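Side-chain contacts in transcription inhibitor protein Gfh1 (PDB 2F23), which inhibits the catalytic activities of RNA polymerase by partially occluding its substrate-binding site and preventing NTP binding: residues 89-94 and 98-103; 12-17 and 135-140; 117-120 and 124-127. One frame throughout, in Å; residues are numbered along the deposited sequence.

Contact 1. Residues 89-94 and 98-103; sequences VELEDP and ERLSVQ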
loop_
_atom_site.group_PDB
_atom_site.type_symbol
_atom_site.label_atom_id
_atom_site.label_comp_id
_atom_site.label_asym_id
_atom_site.label_seq_id
_atom_site.Cartn_x
_atom_site.Cartn_y
_atom_site.Cartn_z
ATOM N N VAL A 89 12.066 -0.849 10.956
ATOM C CA VAL A 89 11.675 -0.880 9.560
ATOM C C VAL A 89 11.026 0.411 9.091
ATOM O O VAL A 89 10.110 0.927 9.734
ATOM C CB VAL A 89 10.677 -2.040 9.330
ATOM C CG1 VAL A 89 10.464 -2.285 7.843
ATOM C CG2 VAL A 89 11.182 -3.293 10.020
ATOM N N GLU A 90 11.513 0.925 7.967
ATOM C CA GLU A 90 10.957 2.129 7.364
ATOM C C GLU A 90 10.019 1.642 6.267
ATOM O O GLU A 90 10.412 0.834 5.425
ATOM C CB GLU A 90 12.067 2.996 6.774
ATOM C CG GLU A 90 12.972 3.607 7.827
ATOM C CD GLU A 90 14.105 4.409 7.229
ATOM O OE1 GLU A 90 13.839 5.231 6.325
ATOM O OE2 GLU A 90 15.258 4.223 7.670
ATOM N N LEU A 91 8.783 2.131 6.297
ATOM C CA LEU A 91 7.744 1.737 5.349
ATOM C C LEU A 91 7.189 2.940 4.600
ATOM O O LEU A 91 7.228 4.063 5.095
ATOM C CB LEU A 91 6.589 1.079 6.103
ATOM C CG LEU A 91 6.914 -0.108 7.015
ATOM C CD1 LEU A 91 5.738 -0.372 7.943
ATOM C CD2 LEU A 91 7.235 -1.325 6.169
ATOM N N GLU A 92 6.667 2.696 3.403
ATOM C CA GLU A 92 6.076 3.765 2.609
ATOM C C GLU A 92 4.850 3.248 1.874
ATOM O O GLU A 92 4.921 2.260 1.146
ATOM C CB GLU A 92 7.074 4.322 1.592
ATOM C CG GLU A 92 6.470 5.408 0.700
ATOM C CD GLU A 92 7.404 5.849 -0.404
ATOM O OE1 GLU A 92 8.370 6.588 -0.115
ATOM O OE2 GLU A 92 7.176 5.444 -1.565
ATOM N N ASP A 93 3.728 3.930 2.076
ATOM C CA ASP A 93 2.470 3.578 1.435
ATOM C C ASP A 93 2.629 3.927 -0.049
ATOM O O ASP A 93 2.854 5.085 -0.400
ATOM C CB ASP A 93 1.337 4.400 2.057
ATOM C CG ASP A 93 -0.031 3.985 1.561
ATOM O OD1 ASP A 93 -0.169 3.732 0.348
ATOM O OD2 ASP A 93 -0.973 3.925 2.384
ATOM N N PRO A 94 2.532 2.926 -0.936
ATOM C CA PRO A 94 2.680 3.170 -2.373
ATOM C C PRO A 94 1.594 4.026 -3.009
ATOM O O PRO A 94 1.807 4.609 -4.073
ATOM C CB PRO A 94 2.730 1.757 -2.959
ATOM C CG PRO A 94 1.906 0.964 -2.006
ATOM C CD PRO A 94 2.345 1.492 -0.661
ATOM N N GLU A 98 2.773 8.094 2.162
ATOM C CA GLU A 98 2.938 8.249 3.602
ATOM C C GLU A 98 4.084 7.380 4.110
ATOM O O GLU A 98 4.208 6.216 3.734
ATOM C CB GLU A 98 1.648 7.863 4.329
ATOM C CG GLU A 98 1.721 8.005 5.844
ATOM C CD GLU A 98 0.420 7.633 6.531
ATOM O OE1 GLU A 98 -0.626 8.228 6.189
ATOM O OE2 GLU A 98 0.442 6.752 7.416
ATOM N N ARG A 99 4.916 7.952 4.972
ATOM C CA ARG A 99 6.042 7.221 5.529
ATOM C C ARG A 99 5.803 6.928 7.002
ATOM O O ARG A 99 5.327 7.782 7.748
ATOM C CB ARG A 99 7.332 8.019 5.335
ATOM C CG ARG A 99 7.662 8.246 3.869
ATOM C CD ARG A 99 8.909 9.084 3.679
ATOM N NE ARG A 99 9.189 9.310 2.262
ATOM C CZ ARG A 99 10.197 10.046 1.806
ATOM N NH1 ARG A 99 11.029 10.634 2.655
ATOM N NH2 ARG A 99 10.376 10.194 0.499
ATOM N N LEU A 100 6.128 5.704 7.404
ATOM C CA LEU A 100 5.944 5.246 8.773
ATOM C C LEU A 100 7.088 4.315 9.137
ATOM O O LEU A 100 7.564 3.566 8.294
ATOM C CB LEU A 100 4.624 4.474 8.880
ATOM C CG LEU A 100 4.389 3.645 10.145
ATOM C CD1 LEU A 100 4.166 4.574 11.322
ATOM C CD2 LEU A 100 3.186 2.737 9.951
ATOM N N SER A 101 7.543 4.369 10.381
ATOM C CA SER A 101 8.607 3.470 10.804
ATOM C C SER A 101 8.127 2.698 12.025
ATOM O O SER A 101 7.310 3.185 12.810
ATOM C CB SER A 101 9.895 4.236 11.126
ATOM O OG SER A 101 9.708 5.125 12.208
ATOM N N VAL A 102 8.622 1.478 12.165
ATOM C CA VAL A 102 8.238 0.628 13.282
ATOM C C VAL A 102 9.427 -0.207 13.709
ATOM O O VAL A 102 10.394 -0.357 12.967
ATOM C CB VAL A 102 7.106 -0.350 12.885
ATOM C CG1 VAL A 102 5.896 0.415 12.399
ATOM C CG2 VAL A 102 7.601 -1.311 11.809
ATOM N N GLN A 103 9.362 -0.730 14.925
ATOM C CA GLN A 103 10.410 -1.608 15.403
ATOM C C GLN A 103 9.715 -2.842 15.940
ATOM O O GLN A 103 8.800 -2.740 16.758
ATOM C CB GLN A 103 11.252 -0.971 16.513
ATOM C CG GLN A 103 12.296 -1.942 17.051
ATOM C CD GLN A 103 13.216 -1.340 18.091
ATOM O OE1 GLN A 103 12.768 -0.673 19.026
ATOM N NE2 GLN A 103 14.515 -1.591 17.944
#

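Contact 2. Residues 12-17 and 135-140; sequences YERLMQ and GDVLSL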
loop_
_atom_site.group_PDB
_atom_site.type_symbol
_atom_site.label_atom_id
_atom_site.label_comp_id
_atom_site.label_asym_id
_atom_site.label_seq_id
_atom_site.Cartn_x
_atom_site.Cartn_y
_atom_site.Cartn_z
ATOM N N TYR A 12 6.858 -6.370 -6.713
ATOM C CA TYR A 12 6.459 -5.917 -8.039
ATOM C C TYR A 12 5.204 -6.676 -8.461
ATOM O O TYR A 12 4.240 -6.082 -8.941
ATOM C CB TYR A 12 7.580 -6.175 -9.047
ATOM C CG TYR A 12 7.295 -5.619 -10.424
ATOM C CD1 TYR A 12 7.748 -4.354 -10.792
ATOM C CD2 TYR A 12 6.566 -6.356 -11.355
ATOM C CE1 TYR A 12 7.482 -3.836 -12.062
ATOM C CE2 TYR A 12 6.293 -5.850 -12.618
ATOM C CZ TYR A 12 6.753 -4.592 -12.967
ATOM O OH TYR A 12 6.473 -4.091 -14.222
ATOM N N GLU A 13 5.228 -7.993 -8.276
ATOM C CA GLU A 13 4.091 -8.842 -8.628
ATOM C C GLU A 13 2.814 -8.379 -7.937
ATOM O O GLU A 13 1.762 -8.254 -8.565
ATOM C CB GLU A 13 4.361 -10.299 -8.236
ATOM C CG GLU A 13 3.188 -11.239 -8.542
ATOM C CD GLU A 13 3.470 -12.681 -8.165
ATOM O OE1 GLU A 13 4.611 -13.138 -8.384
ATOM O OE2 GLU A 13 2.550 -13.361 -7.666
ATOM N N ARG A 14 2.901 -8.132 -6.637
ATOM C CA ARG A 14 1.728 -7.699 -5.894
ATOM C C ARG A 14 1.166 -6.387 -6.423
ATOM O O ARG A 14 -0.037 -6.273 -6.642
ATOM C CB ARG A 14 2.052 -7.553 -4.409
ATOM C CG ARG A 14 2.526 -8.836 -3.753
ATOM C CD ARG A 14 2.603 -8.706 -2.236
ATOM N NE ARG A 14 1.322 -8.970 -1.583
ATOM C CZ ARG A 14 0.269 -8.159 -1.620
ATOM N NH1 ARG A 14 0.328 -7.012 -2.280
ATOM N NH2 ARG A 14 -0.849 -8.498 -0.993
ATOM N N LEU A 15 2.034 -5.399 -6.626
ATOM C CA LEU A 15 1.579 -4.110 -7.122
ATOM C C LEU A 15 1.017 -4.179 -8.537
ATOM O O LEU A 15 0.054 -3.481 -8.853
ATOM C CB LEU A 15 2.714 -3.083 -7.047
ATOM C CG LEU A 15 3.130 -2.722 -5.618
ATOM C CD1 LEU A 15 4.263 -1.715 -5.664
ATOM C CD2 LEU A 15 1.939 -2.148 -4.857
ATOM N N MET A 16 1.613 -5.003 -9.396
ATOM C CA MET A 16 1.107 -5.121 -10.763
ATOM C C MET A 16 -0.272 -5.762 -10.739
ATOM O O MET A 16 -1.165 -5.360 -11.490
ATOM C CB MET A 16 2.042 -5.958 -11.640
ATOM C CG MET A 16 1.558 -6.112 -13.089
ATOM S SD MET A 16 1.367 -4.530 -13.990
ATOM C CE MET A 16 3.017 -3.944 -13.831
ATOM N N GLN A 17 -0.444 -6.764 -9.883
ATOM C CA GLN A 17 -1.739 -7.428 -9.765
ATOM C C GLN A 17 -2.750 -6.411 -9.257
ATOM O O GLN A 17 -3.885 -6.368 -9.725
ATOM C CB GLN A 17 -1.661 -8.613 -8.798
ATOM C CG GLN A 17 -0.692 -9.699 -9.244
ATOM C CD GLN A 17 -0.534 -10.810 -8.225
ATOM O OE1 GLN A 17 -0.467 -10.562 -7.023
ATOM N NE2 GLN A 17 -0.455 -12.046 -8.706
ATOM N N GLY A 135 11.878 -3.867 -0.329
ATOM C CA GLY A 135 11.309 -4.104 -1.643
ATOM C C GLY A 135 10.017 -4.895 -1.579
ATOM O O GLY A 135 9.246 -4.895 -2.539
ATOM N N ASP A 136 9.779 -5.584 -0.466
ATOM C CA ASP A 136 8.543 -6.348 -0.325
ATOM C C ASP A 136 7.375 -5.392 -0.101
ATOM O O ASP A 136 7.547 -4.293 0.432
ATOM C CB ASP A 136 8.620 -7.336 0.852
ATOM C CG ASP A 136 9.408 -8.591 0.519
ATOM O OD1 ASP A 136 9.445 -8.980 -0.668
ATOM O OD2 ASP A 136 9.970 -9.206 1.448
ATOM N N VAL A 137 6.184 -5.824 -0.510
ATOM C CA VAL A 137 4.968 -5.035 -0.359
ATOM C C VAL A 137 4.018 -5.853 0.511
ATOM O O VAL A 137 3.713 -7.002 0.203
ATOM C CB VAL A 137 4.348 -4.738 -1.733
ATOM C CG1 VAL A 137 3.009 -4.035 -1.575
ATOM C CG2 VAL A 137 5.300 -3.862 -2.526
ATOM N N LEU A 138 3.565 -5.244 1.601
ATOM C CA LEU A 138 2.715 -5.923 2.568
ATOM C C LEU A 138 1.457 -5.155 2.929
ATOM O O LEU A 138 1.433 -3.931 2.888
ATOM C CB LEU A 138 3.517 -6.149 3.852
ATOM C CG LEU A 138 4.942 -6.681 3.665
ATOM C CD1 LEU A 138 5.784 -6.396 4.905
ATOM C CD2 LEU A 138 4.883 -8.164 3.361
ATOM N N SER A 139 0.407 -5.895 3.274
ATOM C CA SER A 139 -0.837 -5.282 3.725
ATOM C C SER A 139 -0.760 -5.462 5.240
ATOM O O SER A 139 -0.696 -6.590 5.735
ATOM C CB SER A 139 -2.049 -6.016 3.151
ATOM O OG SER A 139 -2.163 -5.788 1.755
ATOM N N LEU A 140 -0.751 -4.355 5.975
ATOM C CA LEU A 140 -0.622 -4.421 7.425
ATOM C C LEU A 140 -1.815 -3.881 8.192
ATOM O O LEU A 140 -2.442 -2.904 7.785
ATOM C CB LEU A 140 0.636 -3.670 7.868
ATOM C CG LEU A 140 1.949 -4.121 7.220
ATOM C CD1 LEU A 140 3.076 -3.199 7.652
ATOM C CD2 LEU A 140 2.251 -5.563 7.610
#

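Contact 3. Residues 117-120 and 124-127; sequences MKIS and PMGK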
loop_
_atom_site.group_PDB
_atom_site.type_symbol
_atom_site.label_atom_id
_atom_site.label_comp_id
_atom_site.label_asym_id
_atom_site.label_seq_id
_atom_site.Cartn_x
_atom_site.Cartn_y
_atom_site.Cartn_z
ATOM N N MET A 117 6.951 3.042 15.902
ATOM C CA MET A 117 5.962 2.305 16.679
ATOM C C MET A 117 6.587 0.979 17.094
ATOM O O MET A 117 7.111 0.257 16.248
ATOM C CB MET A 117 4.705 2.002 15.846
ATOM C CG MET A 117 3.818 3.187 15.482
ATOM S SD MET A 117 2.070 2.689 15.228
ATOM C CE MET A 117 2.250 1.086 14.577
ATOM N N LYS A 118 6.546 0.661 18.385
ATOM C CA LYS A 118 7.084 -0.610 18.858
ATOM C C LYS A 118 5.951 -1.618 18.734
ATOM O O LYS A 118 4.985 -1.590 19.497
ATOM C CB LYS A 118 7.555 -0.504 20.308
ATOM C CG LYS A 118 8.801 0.351 20.480
ATOM C CD LYS A 118 9.385 0.207 21.876
ATOM C CE LYS A 118 10.638 1.051 22.039
ATOM N NZ LYS A 118 10.326 2.507 21.958
ATOM N N ILE A 119 6.081 -2.498 17.750
ATOM C CA ILE A 119 5.072 -3.501 17.450
ATOM C C ILE A 119 5.482 -4.888 17.924
ATOM O O ILE A 119 6.592 -5.342 17.652
ATOM C CB ILE A 119 4.824 -3.538 15.931
ATOM C CG1 ILE A 119 4.461 -2.137 15.442
ATOM C CG2 ILE A 119 3.722 -4.531 15.588
ATOM C CD1 ILE A 119 4.363 -2.032 13.951
ATOM N N SER A 120 4.574 -5.557 18.627
ATOM C CA SER A 120 4.834 -6.900 19.130
ATOM C C SER A 120 4.994 -7.877 17.975
ATOM O O SER A 120 4.212 -7.848 17.026
ATOM C CB SER A 120 3.676 -7.351 20.021
ATOM O OG SER A 120 3.745 -8.743 20.285
ATOM N N PRO A 124 -0.728 -9.180 14.742
ATOM C CA PRO A 124 -0.933 -9.413 13.311
ATOM C C PRO A 124 0.072 -8.646 12.448
ATOM O O PRO A 124 0.587 -9.176 11.470
ATOM C CB PRO A 124 -2.369 -8.946 13.092
ATOM C CG PRO A 124 -3.026 -9.336 14.386
ATOM C CD PRO A 124 -2.007 -8.878 15.413
ATOM N N MET A 125 0.349 -7.399 12.816
ATOM C CA MET A 125 1.297 -6.588 12.054
ATOM C C MET A 125 2.707 -7.150 12.209
ATOM O O MET A 125 3.446 -7.276 11.232
ATOM C CB MET A 125 1.264 -5.134 12.536
ATOM C CG MET A 125 1.936 -4.134 11.603
ATOM S SD MET A 125 1.819 -2.405 12.189
ATOM C CE MET A 125 0.401 -2.452 13.190
ATOM N N GLY A 126 3.064 -7.490 13.444
ATOM C CA GLY A 126 4.384 -8.032 13.715
ATOM C C GLY A 126 4.666 -9.294 12.932
ATOM O O GLY A 126 5.709 -9.412 12.288
ATOM N N LYS A 127 3.738 -10.244 12.984
ATOM C CA LYS A 127 3.915 -11.496 12.269
ATOM C C LYS A 127 3.951 -11.296 10.764
ATOM O O LYS A 127 4.606 -12.055 10.049
ATOM C CB LYS A 127 2.799 -12.487 12.621
ATOM C CG LYS A 127 2.958 -13.153 13.984
ATOM C CD LYS A 127 2.131 -14.433 14.059
ATOM C CE LYS A 127 2.347 -15.190 15.365
ATOM N NZ LYS A 127 1.611 -14.605 16.515
#

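Contact 1. Residues 89-94 and 98-103
Glu92 and Arg99 run side by side along one face of an antiparallel beta hairpin, in which strands 88-92 and 99-105 of the FKBP-like C-terminal part pair. As a non-hydrogen-bonded pair they leave the same face, Glu92 with CG anti to its backbone nitrogen (chi1 178°), and their extended chains run alongside each other with carboxylate and guanidinium planes only 10° apart. Their ion pair is nevertheless long, Glu92 OE1 to Arg99 NE being 3.7 Å; the other oxygen, OE2, makes a salt bridge to Arg150 on the adjoining strand, which makes Glu92 a link between two basic residues. On the opposite face the contacts are apolar. Leu91 CD1 approaches Val102 CG2 diagonally at 4.4 Å, and Val89 CB lies 4.0 Å from the same methyl, while Leu91 and Leu100 form a hydrogen-bonded pair whose branches meet only loosely. At the turn end the CB atoms of Asp93 and Glu98 come within 4.2 Å, but their carboxylates diverge: Asp93 OD2 forms a salt bridge with Arg147, and OD1 accepts hydrogen bonds from the backbone nitrogens of Leu95 and Ser96. The backbone ladder closes there with Asp93 N donating to Glu98 O over 2.9 Å, in the carbonyl plane.

Contact 2. Residues 12-17 and 135-140
Arg14 and Val137 meet because chi1 of -60° and an extended chi2 carry the arginine's CD from its helix to the strand residue, and the bend at chi3 (85°) swings NE and the guanidinium across it. Arg14 CD sits 3.2 Å from Val137 O, with NE 3.6 Å from the same oxygen; neither approach is a hydrogen bond. Arg14 NH1 lies 4.1 Å from Val137 CG1, and NH2 is at the same distance from Ser139 OG; NH1 also makes a long, weak ion pair with Glu148 OE1. Leu15 crosses Val137 at about a right angle, its branches dividing the valine between them: Leu15 CD2 lies 3.9 Å from Val137 CG1, whereas CD1 and CG meet CG2. Leu65 and Leu69 of helix 46-71 back Leu15, and Leu7 packs on both Leu15 and Val137, so the base of the coiled coil meets edge strand 137-142. An alanine at Arg14 would take away the arm lying over Val137 and is likely to leave that valine less covered, and Glu148 without a weak ionic partner. With no hydrogen bond between them, the segments meet through van der Waals packing, plus the diffuse attraction expected between guanidinium and carbonyl oxygen.

Contact 3. Residues 117-120 and 124-127
Ile119 overlaps the thioether of Met125, the two side chains crossing at about a right angle; its CD1 methyl lies 3.1 Å from Met125 SD, shorter than van der Waals contact and of doubtful weight. The methionine has CG anti to its backbone nitrogen (chi1 -165°) and runs straight to SD, beyond which chi3 near -25° folds CE back toward its own CB, a setting that may not be exact. CE also reaches Met117, the two methionine methyls meeting at 4.2 Å. The other branch of the isoleucine, CG2, faces the first turn of the helix, 3.7 Å from Gly126 N. Here the backbones themselves come close: Gly126 CA makes a CH···O contact with Ser120 O at 3.3 Å, and a beta carbon on Gly126 would collide with that oxygen, so glycine allows the helix to settle against the strand end. Ser123 OG hydrogen-bonds both Ser120 O and Gly126 N, tying the short connection to the helix. Strand 117-120 is an outer strand of the mixed sheet, beside strand 99-105, whose Val102 packs on Met117 and Ile119; helix 124-129 lies over this apolar face, and Met125 extends past it to Leu140 and Thr142 of strand 137-142 at the other edge.

In the fold
All three contacts reach the same mixed sheet, but in different ways. Contact 1 pairs two inner strands, so backbone hydrogen bonds dominate; it is partly buried, with Val89, Leu91 and Val102 inside and Glu98 and Arg99 exposed. Contact 3 is the buried one, a helix packed on an edge strand through apolar side chains; it adjoins contact 1 directly, since Gln103 hydrogen-bonds through its backbone to Met117 and Ile119. Contact 2, partly buried, alone brings in the coiled-coil helix, and combines leucine-valine packing with an arginine arm. Leu140, in the strand of contact 2 but not touching segment 12-17, reaches the other two: its CD1 lies 3.9 Å from Leu91 CD1, and its CB lies 4.0 Å from Met125 CG.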